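Local coordinates for vacuolar protein sorting-associated protein 54 (Mus musculus, PDB 3N1E) that probably takes part, as a subunit of the GARP tethering complex, in retrograde vesicle transport from endosomes to the trans-Golgi network, this chain being the protein's C-terminal helical domain, at residues D33-K38 with C58-K63; A47-P52 with N109-A114; E66-L71 with E75-L80; N122-K127 with L132-A137. One frame throughout, in Å; residues are numbered along the deposited sequence. Where two conformers were deposited one is given.

Contact 1. Residues D33-K38 with C58-K63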
loop_
_atom_site.group_PDB
_atom_site.type_symbol
_atom_site.label_atom_id
_atom_site.label_comp_id
_atom_site.label_asym_id
_atom_site.label_seq_id
_atom_site.Cartn_x
_atom_site.Cartn_y
_atom_site.Cartn_z
ATOM N N ASP A 33 6.929 -4.062 -3.058
ATOM C CA ASP A 33 8.089 -3.175 -2.910
ATOM C C ASP A 33 8.956 -3.148 -4.182
ATOM O O ASP A 33 9.383 -2.076 -4.624
ATOM C CB ASP A 33 8.913 -3.570 -1.683
ATOM C CG ASP A 33 10.144 -2.723 -1.526
ATOM O OD1 ASP A 33 9.976 -1.554 -1.110
ATOM O OD2 ASP A 33 11.253 -3.223 -1.849
ATOM N N SER A 34 9.183 -4.325 -4.791
ATOM C CA SER A 34 9.968 -4.389 -6.015
ATOM C C SER A 34 9.263 -3.713 -7.195
ATOM O O SER A 34 9.898 -3.002 -7.982
ATOM C CB SER A 34 10.362 -5.840 -6.318
ATOM O OG SER A 34 11.171 -6.348 -5.276
ATOM N N LEU A 35 7.942 -3.884 -7.297
ATOM C CA LEU A 35 7.140 -3.164 -8.295
ATOM C C LEU A 35 7.238 -1.649 -8.139
ATOM O O LEU A 35 7.461 -0.923 -9.130
ATOM C CB LEU A 35 5.666 -3.610 -8.199
ATOM C CG LEU A 35 4.742 -2.877 -9.182
ATOM C CD1 LEU A 35 4.965 -3.347 -10.644
ATOM C CD2 LEU A 35 3.292 -3.042 -8.731
ATOM N N PHE A 36 7.071 -1.170 -6.908
ATOM C CA PHE A 36 7.179 0.268 -6.629
ATOM C C PHE A 36 8.560 0.813 -6.968
ATOM O O PHE A 36 8.664 1.906 -7.507
ATOM C CB PHE A 36 6.826 0.593 -5.178
ATOM C CG PHE A 36 5.430 0.181 -4.774
ATOM C CD1 PHE A 36 4.419 0.016 -5.721
ATOM C CD2 PHE A 36 5.127 -0.002 -3.421
ATOM C CE1 PHE A 36 3.085 -0.368 -5.331
ATOM C CE2 PHE A 36 3.828 -0.360 -3.011
ATOM C CZ PHE A 36 2.802 -0.530 -3.966
ATOM N N ASP A 37 9.617 0.066 -6.636
ATOM C CA ASP A 37 10.968 0.518 -6.952
ATOM C C ASP A 37 11.109 0.621 -8.467
ATOM O O ASP A 37 11.597 1.620 -8.972
ATOM C CB ASP A 37 12.042 -0.420 -6.372
ATOM C CG ASP A 37 13.458 -0.091 -6.913
ATOM O OD1 ASP A 37 13.924 1.042 -6.687
ATOM O OD2 ASP A 37 14.084 -0.943 -7.588
ATOM N N LYS A 38 10.645 -0.395 -9.190
ATOM C CA LYS A 38 10.785 -0.414 -10.649
ATOM C C LYS A 38 10.053 0.752 -11.282
ATOM O O LYS A 38 10.622 1.480 -12.102
ATOM C CB LYS A 38 10.244 -1.726 -11.212
ATOM C CG LYS A 38 10.409 -1.838 -12.696
ATOM C CD LYS A 38 9.725 -3.091 -13.210
ATOM C CE LYS A 38 9.028 -2.821 -14.535
ATOM N NZ LYS A 38 9.927 -2.167 -15.517
ATOM N N CYS A 58 -1.846 1.702 -8.990
ATOM C CA CYS A 58 -3.199 1.540 -8.446
ATOM C C CYS A 58 -3.912 0.309 -8.988
ATOM O O CYS A 58 -4.642 -0.344 -8.234
ATOM C CB CYS A 58 -4.036 2.804 -8.655
ATOM S SG CYS A 58 -3.377 4.182 -7.662
ATOM N N LYS A 59 -3.699 -0.025 -10.267
ATOM C CA LYS A 59 -4.287 -1.240 -10.811
ATOM C C LYS A 59 -3.775 -2.473 -10.049
ATOM O O LYS A 59 -4.570 -3.350 -9.701
ATOM C CB LYS A 59 -3.996 -1.385 -12.312
ATOM C CG LYS A 59 -4.757 -2.529 -12.961
ATOM C CD LYS A 59 -4.775 -2.429 -14.493
ATOM C CE LYS A 59 -6.075 -3.042 -15.038
ATOM N NZ LYS A 59 -5.930 -3.956 -16.219
ATOM N N GLN A 60 -2.469 -2.526 -9.777
ATOM C CA GLN A 60 -1.913 -3.700 -9.058
ATOM C C GLN A 60 -2.352 -3.779 -7.609
ATOM O O GLN A 60 -2.576 -4.877 -7.096
ATOM C CB GLN A 60 -0.391 -3.826 -9.220
ATOM C CG GLN A 60 0.065 -3.897 -10.661
ATOM C CD GLN A 60 -0.695 -4.918 -11.500
ATOM O OE1 GLN A 60 -0.861 -6.055 -11.097
ATOM N NE2 GLN A 60 -1.204 -4.482 -12.640
ATOM N N MET A 61 -2.522 -2.626 -6.958
ATOM C CA MET A 61 -3.041 -2.550 -5.594
ATOM C C MET A 61 -4.469 -3.098 -5.551
ATOM O O MET A 61 -4.851 -3.834 -4.646
ATOM C CB MET A 61 -3.016 -1.092 -5.107
ATOM C CG MET A 61 -1.620 -0.524 -4.908
ATOM S SD MET A 61 -0.960 -1.053 -3.337
ATOM C CE MET A 61 -1.452 -2.766 -3.419
ATOM N N THR A 62 -5.253 -2.726 -6.556
ATOM C CA THR A 62 -6.627 -3.197 -6.711
ATOM C C THR A 62 -6.660 -4.709 -6.913
ATOM O O THR A 62 -7.445 -5.416 -6.294
ATOM C CB THR A 62 -7.292 -2.495 -7.919
ATOM O OG1 THR A 62 -7.471 -1.111 -7.598
ATOM C CG2 THR A 62 -8.636 -3.119 -8.287
ATOM N N LYS A 63 -5.797 -5.190 -7.806
ATOM C CA LYS A 63 -5.778 -6.616 -8.115
ATOM C C LYS A 63 -5.327 -7.409 -6.887
ATOM O O LYS A 63 -5.831 -8.508 -6.639
ATOM C CB LYS A 63 -4.864 -6.915 -9.309
ATOM C CG LYS A 63 -5.421 -6.505 -10.645
ATOM C CD LYS A 63 -6.505 -7.446 -11.155
ATOM C CE LYS A 63 -6.885 -7.081 -12.594
ATOM N NZ LYS A 63 -8.348 -7.268 -12.839
#
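L35 and F36 of helix 17-40 meet Q60 and M61 of helix 52-68, joining two consecutive helices of the C-terminal helical bundle of Vps54 through pairs of neighbouring side chains. F36 and M61 form a Met-aromatic contact of the edge type. The sulfur SD of M61 lies almost in the plane of the ring, 85° off its normal and 5.2 Å from the F36 centroid, so it meets the rim of C-H groups and not the pi cloud. The ring atom it touches is CZ, at the far end of the phenyl group, and the two side chains cross at about a right angle. The bend of M61 at chi2 (-81°) brings SD to the ring; a second conformer of this residue was also modelled, and the sulfur contact holds for the one described. Deeper in the bundle, F36 and M61 both rest on I84 of helix 74-98, so this half of the contact is shared by three helices. The other half lies nearer the surface. Q60 crosses L35 at about a right angle and offers only its aliphatic root, while its chain turns off at chi2 and takes the amide away from the leucine. There, a single methyl of L35, CD2, packs against two successive carbons, 3.8 Å from Q60 CB and 3.9 Å from Q60 CG.

Contact 2. Residues A47-P52 with N109-A114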
loop_
_atom_site.group_PDB
_atom_site.type_symbol
_atom_site.label_atom_id
_atom_site.label_comp_id
_atom_site.label_asym_id
_atom_site.label_seq_id
_atom_site.Cartn_x
_atom_site.Cartn_y
_atom_site.Cartn_z
ATOM N N ALA A 47 1.558 16.191 -16.545
ATOM C CA ALA A 47 0.183 15.883 -16.883
ATOM C C ALA A 47 0.160 14.943 -18.089
ATOM O O ALA A 47 1.089 14.965 -18.895
ATOM C CB ALA A 47 -0.565 17.179 -17.176
ATOM N N PRO A 48 -0.914 14.156 -18.246
ATOM C CA PRO A 48 -2.126 14.173 -17.418
ATOM C C PRO A 48 -2.039 13.287 -16.176
ATOM O O PRO A 48 -1.138 12.461 -16.074
ATOM C CB PRO A 48 -3.187 13.622 -18.369
ATOM C CG PRO A 48 -2.415 12.603 -19.172
ATOM C CD PRO A 48 -1.042 13.206 -19.375
ATOM N N VAL A 49 -2.973 13.503 -15.248
ATOM C CA VAL A 49 -3.072 12.749 -13.996
ATOM C C VAL A 49 -4.422 12.023 -14.053
ATOM O O VAL A 49 -5.437 12.641 -14.397
ATOM C CB VAL A 49 -3.020 13.676 -12.766
ATOM C CG1 VAL A 49 -3.485 12.964 -11.468
ATOM C CG2 VAL A 49 -1.605 14.222 -12.571
ATOM N N PRO A 50 -4.441 10.722 -13.691
ATOM C CA PRO A 50 -3.281 9.982 -13.168
ATOM C C PRO A 50 -2.218 9.642 -14.218
ATOM O O PRO A 50 -2.571 9.320 -15.347
ATOM C CB PRO A 50 -3.892 8.695 -12.626
ATOM C CG PRO A 50 -5.171 8.508 -13.470
ATOM C CD PRO A 50 -5.677 9.903 -13.718
ATOM N N SER A 51 -0.950 9.748 -13.835
ATOM C CA SER A 51 0.169 9.389 -14.707
ATOM C C SER A 51 0.140 7.875 -15.004
ATOM O O SER A 51 -0.456 7.090 -14.251
ATOM C CB SER A 51 1.483 9.742 -14.004
ATOM O OG SER A 51 1.577 9.000 -12.788
ATOM N N PRO A 52 0.808 7.449 -16.082
ATOM C CA PRO A 52 0.878 5.995 -16.315
ATOM C C PRO A 52 1.432 5.215 -15.108
ATOM O O PRO A 52 0.905 4.117 -14.792
ATOM C CB PRO A 52 1.820 5.888 -17.527
ATOM C CG PRO A 52 1.607 7.185 -18.259
ATOM C CD PRO A 52 1.401 8.228 -17.194
ATOM N N ASN A 109 4.856 20.587 -7.704
ATOM C CA ASN A 109 4.274 20.108 -6.444
ATOM C C ASN A 109 2.764 19.755 -6.651
ATOM O O ASN A 109 2.303 18.689 -6.238
ATOM C CB ASN A 109 4.462 21.216 -5.394
ATOM C CG ASN A 109 3.820 20.910 -4.046
ATOM O OD1 ASN A 109 3.406 21.823 -3.358
ATOM N ND2 ASN A 109 3.779 19.641 -3.643
ATOM N N GLY A 110 2.053 20.616 -7.383
ATOM C CA GLY A 110 0.605 20.447 -7.617
ATOM C C GLY A 110 0.315 19.155 -8.359
ATOM O O GLY A 110 -0.632 18.431 -8.053
ATOM N N LEU A 111 1.181 18.817 -9.309
ATOM C CA LEU A 111 0.944 17.600 -10.091
ATOM C C LEU A 111 1.146 16.364 -9.249
ATOM O O LEU A 111 0.397 15.401 -9.356
ATOM C CB LEU A 111 1.884 17.553 -11.297
ATOM C CG LEU A 111 1.508 18.459 -12.469
ATOM C CD1 LEU A 111 2.706 18.612 -13.433
ATOM C CD2 LEU A 111 0.279 17.937 -13.252
ATOM N N VAL A 112 2.165 16.386 -8.390
ATOM C CA VAL A 112 2.365 15.253 -7.508
ATOM C C VAL A 112 1.182 15.134 -6.530
ATOM O O VAL A 112 0.664 14.048 -6.318
ATOM C CB VAL A 112 3.689 15.371 -6.769
ATOM C CG1 VAL A 112 3.836 14.221 -5.777
ATOM C CG2 VAL A 112 4.838 15.365 -7.784
ATOM N N THR A 113 0.763 16.263 -5.957
ATOM C CA THR A 113 -0.410 16.277 -5.047
ATOM C C THR A 113 -1.624 15.626 -5.725
ATOM O O THR A 113 -2.359 14.848 -5.108
ATOM C CB THR A 113 -0.704 17.679 -4.575
ATOM O OG1 THR A 113 0.440 18.112 -3.810
ATOM C CG2 THR A 113 -1.974 17.718 -3.667
ATOM N N ALA A 114 -1.795 15.939 -7.009
ATOM C CA ALA A 114 -2.907 15.394 -7.801
ATOM C C ALA A 114 -2.769 13.863 -8.011
ATOM O O ALA A 114 -3.735 13.093 -7.863
ATOM C CB ALA A 114 -2.961 16.116 -9.165
#
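The flat groups between V49 and its helical neighbours are peptide carbonyls, each met by a methyl of the valine. CG1 of V49 stands over one face of the A114 carbonyl group, 3.6 Å from A114 O and just as near A114 C. The other methyl, CG2, lies beyond the oxygen end of the L111 carbonyl, 4.0 Å from L111 O. This fork straddles the A114 methyl as well: A114 CB is 3.9 Å from V49 CG1 and 4.1 Å from V49 CG2. With chi1 at 165°, CG1 is anti to the valine's own backbone N and CG2 lies beside that N, a setting that turns both branches onto the helix. L111 completes the contact from the helix side, its CD2 reaching A47, 3.9 Å from the backbone A47 N and 4.1 Å from A47 CB. The peptide bonds before P48 and P50 are both cis; the CB atoms of these prolines point away from residues 109-114, that of V49 toward them, and P50 packs instead on D115 and F118 farther along the helix. Next along the chain, S51 caps the start of helix 52-68 through F54 N and also bonds D115. The contact is thus a surface packing of a proline-rich interhelical loop against the side of helix 107-124, a connection ending in a serine N-cap at one end of an all-helical bundle.

Contact 3. Residues E66-L71 with E75-L80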
loop_
_atom_site.group_PDB
_atom_site.type_symbol
_atom_site.label_atom_id
_atom_site.label_comp_id
_atom_site.label_asym_id
_atom_site.label_seq_id
_atom_site.Cartn_x
_atom_site.Cartn_y
_atom_site.Cartn_z
ATOM N N GLU A 66 -8.231 -7.685 -4.526
ATOM C CA GLU A 66 -9.183 -8.687 -5.033
ATOM C C GLU A 66 -8.703 -10.112 -4.764
ATOM O O GLU A 66 -9.509 -11.005 -4.423
ATOM C CB GLU A 66 -9.440 -8.467 -6.529
ATOM C CG GLU A 66 -10.341 -7.270 -6.800
ATOM C CD GLU A 66 -10.318 -6.800 -8.251
ATOM O OE1 GLU A 66 -9.634 -7.435 -9.089
ATOM O OE2 GLU A 66 -10.994 -5.794 -8.554
ATOM N N ALA A 67 -7.394 -10.322 -4.895
ATOM C CA ALA A 67 -6.800 -11.642 -4.712
ATOM C C ALA A 67 -6.839 -12.124 -3.247
ATOM O O ALA A 67 -6.962 -13.334 -3.007
ATOM C CB ALA A 67 -5.362 -11.643 -5.231
ATOM N N ILE A 68 -6.689 -11.211 -2.285
ATOM C CA ILE A 68 -6.548 -11.612 -0.858
ATOM C C ILE A 68 -7.771 -11.354 0.016
ATOM O O ILE A 68 -7.789 -11.709 1.205
ATOM C CB ILE A 68 -5.264 -11.042 -0.156
ATOM C CG1 ILE A 68 -5.159 -9.505 -0.220
ATOM C CG2 ILE A 68 -4.032 -11.600 -0.802
ATOM C CD1 ILE A 68 -6.156 -8.706 0.566
ATOM N N PHE A 69 -8.780 -10.711 -0.556
ATOM C CA PHE A 69 -9.928 -10.317 0.230
ATOM C C PHE A 69 -10.548 -11.483 1.009
ATOM O O PHE A 69 -10.860 -11.342 2.209
ATOM C CB PHE A 69 -10.997 -9.645 -0.621
ATOM C CG PHE A 69 -12.099 -9.056 0.202
ATOM C CD1 PHE A 69 -11.881 -7.895 0.937
ATOM C CD2 PHE A 69 -13.328 -9.698 0.308
ATOM C CE1 PHE A 69 -12.889 -7.354 1.742
ATOM C CE2 PHE A 69 -14.341 -9.155 1.104
ATOM C CZ PHE A 69 -14.115 -7.984 1.820
ATOM N N ASP A 70 -10.716 -12.616 0.329
ATOM C CA ASP A 70 -11.306 -13.815 0.940
ATOM C C ASP A 70 -10.302 -14.734 1.632
ATOM O O ASP A 70 -10.680 -15.801 2.139
ATOM C CB ASP A 70 -12.098 -14.600 -0.104
ATOM C CG ASP A 70 -13.358 -13.878 -0.531
ATOM O OD1 ASP A 70 -13.994 -13.223 0.327
ATOM O OD2 ASP A 70 -13.712 -13.962 -1.731
ATOM N N LEU A 71 -9.042 -14.310 1.692
ATOM C CA LEU A 71 -7.967 -15.125 2.249
ATOM C C LEU A 71 -7.401 -14.552 3.533
ATOM O O LEU A 71 -6.688 -15.241 4.260
ATOM C CB LEU A 71 -6.830 -15.292 1.239
ATOM C CG LEU A 71 -7.168 -16.105 0.005
ATOM C CD1 LEU A 71 -6.015 -15.948 -0.979
ATOM C CD2 LEU A 71 -7.356 -17.575 0.407
ATOM N N GLU A 75 -8.738 -7.152 9.603
ATOM C CA GLU A 75 -7.664 -6.447 10.318
ATOM C C GLU A 75 -6.282 -6.687 9.678
ATOM O O GLU A 75 -5.497 -5.749 9.539
ATOM C CB GLU A 75 -7.661 -6.808 11.816
ATOM C CG GLU A 75 -6.448 -6.247 12.574
ATOM C CD GLU A 75 -6.630 -6.210 14.098
ATOM O OE1 GLU A 75 -6.789 -7.292 14.710
ATOM O OE2 GLU A 75 -6.578 -5.093 14.678
ATOM N N GLN A 76 -6.009 -7.931 9.262
ATOM C CA GLN A 76 -4.758 -8.272 8.592
ATOM C C GLN A 76 -4.670 -7.637 7.206
ATOM O O GLN A 76 -3.579 -7.303 6.753
ATOM C CB GLN A 76 -4.574 -9.794 8.499
ATOM C CG GLN A 76 -4.014 -10.432 9.787
ATOM C CD GLN A 76 -5.022 -10.506 10.961
ATOM O OE1 GLN A 76 -6.240 -10.478 10.774
ATOM N NE2 GLN A 76 -4.492 -10.620 12.174
ATOM N N THR A 77 -5.811 -7.473 6.550
ATOM C CA THR A 77 -5.827 -6.832 5.219
ATOM C C THR A 77 -5.492 -5.347 5.383
ATOM O O THR A 77 -4.742 -4.766 4.594
ATOM C CB THR A 77 -7.198 -6.968 4.559
ATOM O OG1 THR A 77 -7.422 -8.347 4.237
ATOM C CG2 THR A 77 -7.302 -6.129 3.263
ATOM N N GLN A 78 -6.072 -4.732 6.402
ATOM C CA GLN A 78 -5.716 -3.353 6.756
ATOM C C GLN A 78 -4.211 -3.205 7.072
ATOM O O GLN A 78 -3.514 -2.300 6.552
ATOM C CB GLN A 78 -6.584 -2.917 7.948
ATOM C CG GLN A 78 -8.030 -2.663 7.573
ATOM C CD GLN A 78 -8.939 -2.523 8.793
ATOM O OE1 GLN A 78 -8.555 -2.882 9.904
ATOM N NE2 GLN A 78 -10.137 -2.048 8.581
ATOM N N MET A 79 -3.688 -4.124 7.885
ATOM C CA MET A 79 -2.254 -4.090 8.242
ATOM C C MET A 79 -1.363 -4.285 7.014
ATOM O O MET A 79 -0.312 -3.631 6.900
ATOM C CB MET A 79 -1.909 -5.134 9.328
ATOM C CG MET A 79 -2.605 -4.981 10.667
ATOM S SD MET A 79 -2.325 -3.422 11.513
ATOM C CE MET A 79 -3.765 -2.475 11.019
ATOM N N LEU A 80 -1.777 -5.179 6.100
ATOM C CA LEU A 80 -1.031 -5.425 4.877
ATOM C C LEU A 80 -0.945 -4.145 4.060
ATOM O O LEU A 80 0.140 -3.777 3.592
ATOM C CB LEU A 80 -1.694 -6.527 4.052
ATOM C CG LEU A 80 -1.187 -6.750 2.642
ATOM C CD1 LEU A 80 0.269 -7.204 2.623
ATOM C CD2 LEU A 80 -2.093 -7.755 1.899
HETATM O O HOH W 1 -9.760 -9.048 3.935
#
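I68, late in helix 52-68, packs against T77 and L80 of helix 74-98. Its CB is directed at that helix, and there the chain forks. At chi1 56° the longer branch starts between the backbone N and the carbonyl carbon, the crowded position, while CG2 is placed beside the backbone N. CG1 is the first atom to touch, meeting the tip of L80 at 4.1 Å from its CD2. Another turn at chi2 (68°) takes the last carbon to the threonine one helical turn earlier: CD1 lies 3.9 Å from T77 OG1 and equally far from T77 CG2, resting across both branches. This is the turn of a helical hairpin, in which helix 52-68 passes through a short connection into helix 74-98, and a backbone bond from L71 N to I68 O (2.9 Å) tightens the start of that connection. L80 also packs on L28 and V29, so helix 17-40 joins the same apolar cluster, and L72 of the connection lies against both T77 and L80. The polar side of T77 faces the hairpin bend: OG1 makes a weak hydrogen bond to P73 O. A water that donates to F69 O at 3.1 Å also lies beside T77 OG1, though its modelled distance to that hydroxyl is so short that this second link is doubtful.

Contact 4. Residues N122-K127 with L132-A137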
loop_
_atom_site.group_PDB
_atom_site.type_symbol
_atom_site.label_atom_id
_atom_site.label_comp_id
_atom_site.label_asym_id
_atom_site.label_seq_id
_atom_site.Cartn_x
_atom_site.Cartn_y
_atom_site.Cartn_z
ATOM N N ASN A 122 -8.126 5.811 -4.744
ATOM C CA ASN A 122 -8.163 4.420 -5.117
ATOM C C ASN A 122 -8.064 3.505 -3.887
ATOM O O ASN A 122 -8.841 2.537 -3.772
ATOM C CB ASN A 122 -6.987 4.110 -6.058
ATOM C CG ASN A 122 -6.998 2.687 -6.515
ATOM O OD1 ASN A 122 -6.186 1.856 -6.078
ATOM N ND2 ASN A 122 -7.960 2.371 -7.363
ATOM N N LEU A 123 -7.059 3.756 -3.044
ATOM C CA LEU A 123 -6.816 2.877 -1.883
ATOM C C LEU A 123 -8.002 2.870 -0.941
ATOM O O LEU A 123 -8.504 1.787 -0.579
ATOM C CB LEU A 123 -5.531 3.304 -1.149
ATOM C CG LEU A 123 -4.980 2.404 -0.046
ATOM C CD1 LEU A 123 -3.512 2.792 0.169
ATOM C CD2 LEU A 123 -5.768 2.503 1.254
ATOM N N GLN A 124 -8.478 4.057 -0.586
ATOM C CA GLN A 124 -9.495 4.207 0.450
ATOM C C GLN A 124 -10.868 3.738 -0.024
ATOM O O GLN A 124 -11.741 3.440 0.804
ATOM C CB GLN A 124 -9.494 5.629 1.027
ATOM C CG GLN A 124 -8.228 5.825 1.884
ATOM C CD GLN A 124 -8.044 7.219 2.463
ATOM O OE1 GLN A 124 -8.553 8.213 1.932
ATOM N NE2 GLN A 124 -7.297 7.296 3.566
ATOM N N ALA A 125 -11.030 3.611 -1.341
ATOM C CA ALA A 125 -12.273 3.082 -1.923
ATOM C C ALA A 125 -12.353 1.549 -1.939
ATOM O O ALA A 125 -13.420 0.977 -2.222
ATOM C CB ALA A 125 -12.458 3.631 -3.297
ATOM N N LEU A 126 -11.253 0.883 -1.617
ATOM C CA LEU A 126 -11.257 -0.581 -1.474
ATOM C C LEU A 126 -11.931 -1.037 -0.177
ATOM O O LEU A 126 -11.756 -0.406 0.869
ATOM C CB LEU A 126 -9.818 -1.112 -1.567
ATOM C CG LEU A 126 -9.154 -0.879 -2.924
ATOM C CD1 LEU A 126 -7.661 -1.167 -2.829
ATOM C CD2 LEU A 126 -9.831 -1.711 -4.045
ATOM N N LYS A 127 -12.706 -2.127 -0.247
ATOM C CA LYS A 127 -13.465 -2.593 0.939
ATOM C C LYS A 127 -12.570 -2.788 2.139
ATOM O O LYS A 127 -11.561 -3.500 2.054
ATOM C CB LYS A 127 -14.170 -3.922 0.654
ATOM C CG LYS A 127 -15.320 -3.831 -0.293
ATOM C CD LYS A 127 -16.015 -5.200 -0.336
ATOM C CE LYS A 127 -16.296 -5.648 -1.768
ATOM N NZ LYS A 127 -17.167 -6.865 -1.785
ATOM N N LEU A 132 -8.049 3.964 6.804
ATOM C CA LEU A 132 -6.603 3.869 6.945
ATOM C C LEU A 132 -5.952 5.244 7.021
ATOM O O LEU A 132 -6.291 6.155 6.252
ATOM C CB LEU A 132 -6.001 3.084 5.782
ATOM C CG LEU A 132 -5.582 1.641 6.064
ATOM C CD1 LEU A 132 -6.752 0.789 6.464
ATOM C CD2 LEU A 132 -4.857 1.068 4.835
ATOM N N ASP A 133 -5.047 5.381 7.976
ATOM C CA ASP A 133 -4.281 6.618 8.188
ATOM C C ASP A 133 -2.995 6.479 7.365
ATOM O O ASP A 133 -2.018 5.853 7.790
ATOM C CB ASP A 133 -3.937 6.732 9.670
ATOM C CG ASP A 133 -3.126 7.959 10.000
ATOM O OD1 ASP A 133 -2.779 8.749 9.080
ATOM O OD2 ASP A 133 -2.837 8.123 11.215
ATOM N N LEU A 134 -3.021 7.064 6.173
ATOM C CA LEU A 134 -1.927 6.875 5.221
ATOM C C LEU A 134 -0.747 7.805 5.424
ATOM O O LEU A 134 0.360 7.533 4.932
ATOM C CB LEU A 134 -2.472 7.044 3.795
ATOM C CG LEU A 134 -3.602 6.074 3.417
ATOM C CD1 LEU A 134 -4.058 6.428 1.983
ATOM C CD2 LEU A 134 -3.152 4.594 3.517
ATOM N N ASN A 135 -0.997 8.921 6.116
ATOM C CA ASN A 135 0.037 9.941 6.398
ATOM C C ASN A 135 0.848 10.271 5.164
ATOM O O ASN A 135 2.075 10.117 5.156
ATOM C CB ASN A 135 0.961 9.469 7.527
ATOM C CG ASN A 135 1.964 10.546 8.000
ATOM O OD1 ASN A 135 2.944 10.216 8.671
ATOM N ND2 ASN A 135 1.733 11.809 7.634
ATOM N N MET A 136 0.154 10.689 4.109
ATOM C CA MET A 136 0.839 10.924 2.856
ATOM C C MET A 136 1.777 12.133 2.902
ATOM O O MET A 136 2.720 12.216 2.104
ATOM C CB MET A 136 -0.168 11.053 1.730
ATOM C CG MET A 136 0.048 10.023 0.689
ATOM S SD MET A 136 -0.086 8.268 1.181
ATOM C CE MET A 136 0.863 7.719 -0.206
ATOM N N ALA A 137 1.526 13.054 3.837
ATOM C CA ALA A 137 2.393 14.245 4.012
ATOM C C ALA A 137 3.865 13.888 4.282
ATOM O O ALA A 137 4.757 14.694 4.010
ATOM C CB ALA A 137 1.852 15.145 5.122
HETATM O O HOH W 2 -5.199 9.375 5.040
#
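With chi1 at -171°, L123 sends CG anti to its backbone N and aims its two methyls at L132 and L134, while its neighbour Q124 has CG beside its backbone N instead, anti to the carbonyl carbon (-71°), and runs out extended beyond CG until its amide reaches the same returning chain. L123 and L134 reach toward each other tip to tip, L123 CD1 lying 3.8 Å from L134 CD2. The other methyl, L123 CD2, meets L132 CD2 at 4.0 Å, and this leucine comes across at about a right angle. L134 CD2 thus packs against both methyls of L123, and its other methyl, CD1, sits over the flat amide of Q124, 3.7 Å from Q124 NE2. The amide nitrogen is consequently placed between apolar and polar neighbours. It donates to L132 O at 3.1 Å, but the N-H...O angle of 126° makes this bond weak. A water accepts from Q124 NE2 and from L134 N, again weakly, so the glutamine is tied to the backbone on both sides of D133 by soft links while the leucines supply the buried packing. L132 also touches L82 of helix 74-98, and K89 bonds the carbonyl oxygens of L134 and N135, a second tie to that helix. What results is a C-terminal tail, mostly loop before a short 3-10 turn, that doubles back after helix 107-124 and lays its leucines along the side of an alpha-helical bundle.

Contacts 3 and 4 are buried, contact 1 is partly so, and contact 2 lies at the surface about 28 Å from contact 3, centre to centre, on the opposite side of the chain's centre. Helix 52-68 serves contacts 1 and 3, and helix 107-124 serves contacts 2 and 4. Contact 1 joins helix to helix and adds a sulfur to its apolar chemistry; contact 3 closes a hairpin; contacts 2 and 4 each bring loop residues onto helix 107-124. Contact 4 alone has a direct hydrogen bond between its segments, a weak one. Contact 4 also touches two others, through N122 beside C58 and T62 of contact 1, and through L132 against Q78 of contact 3.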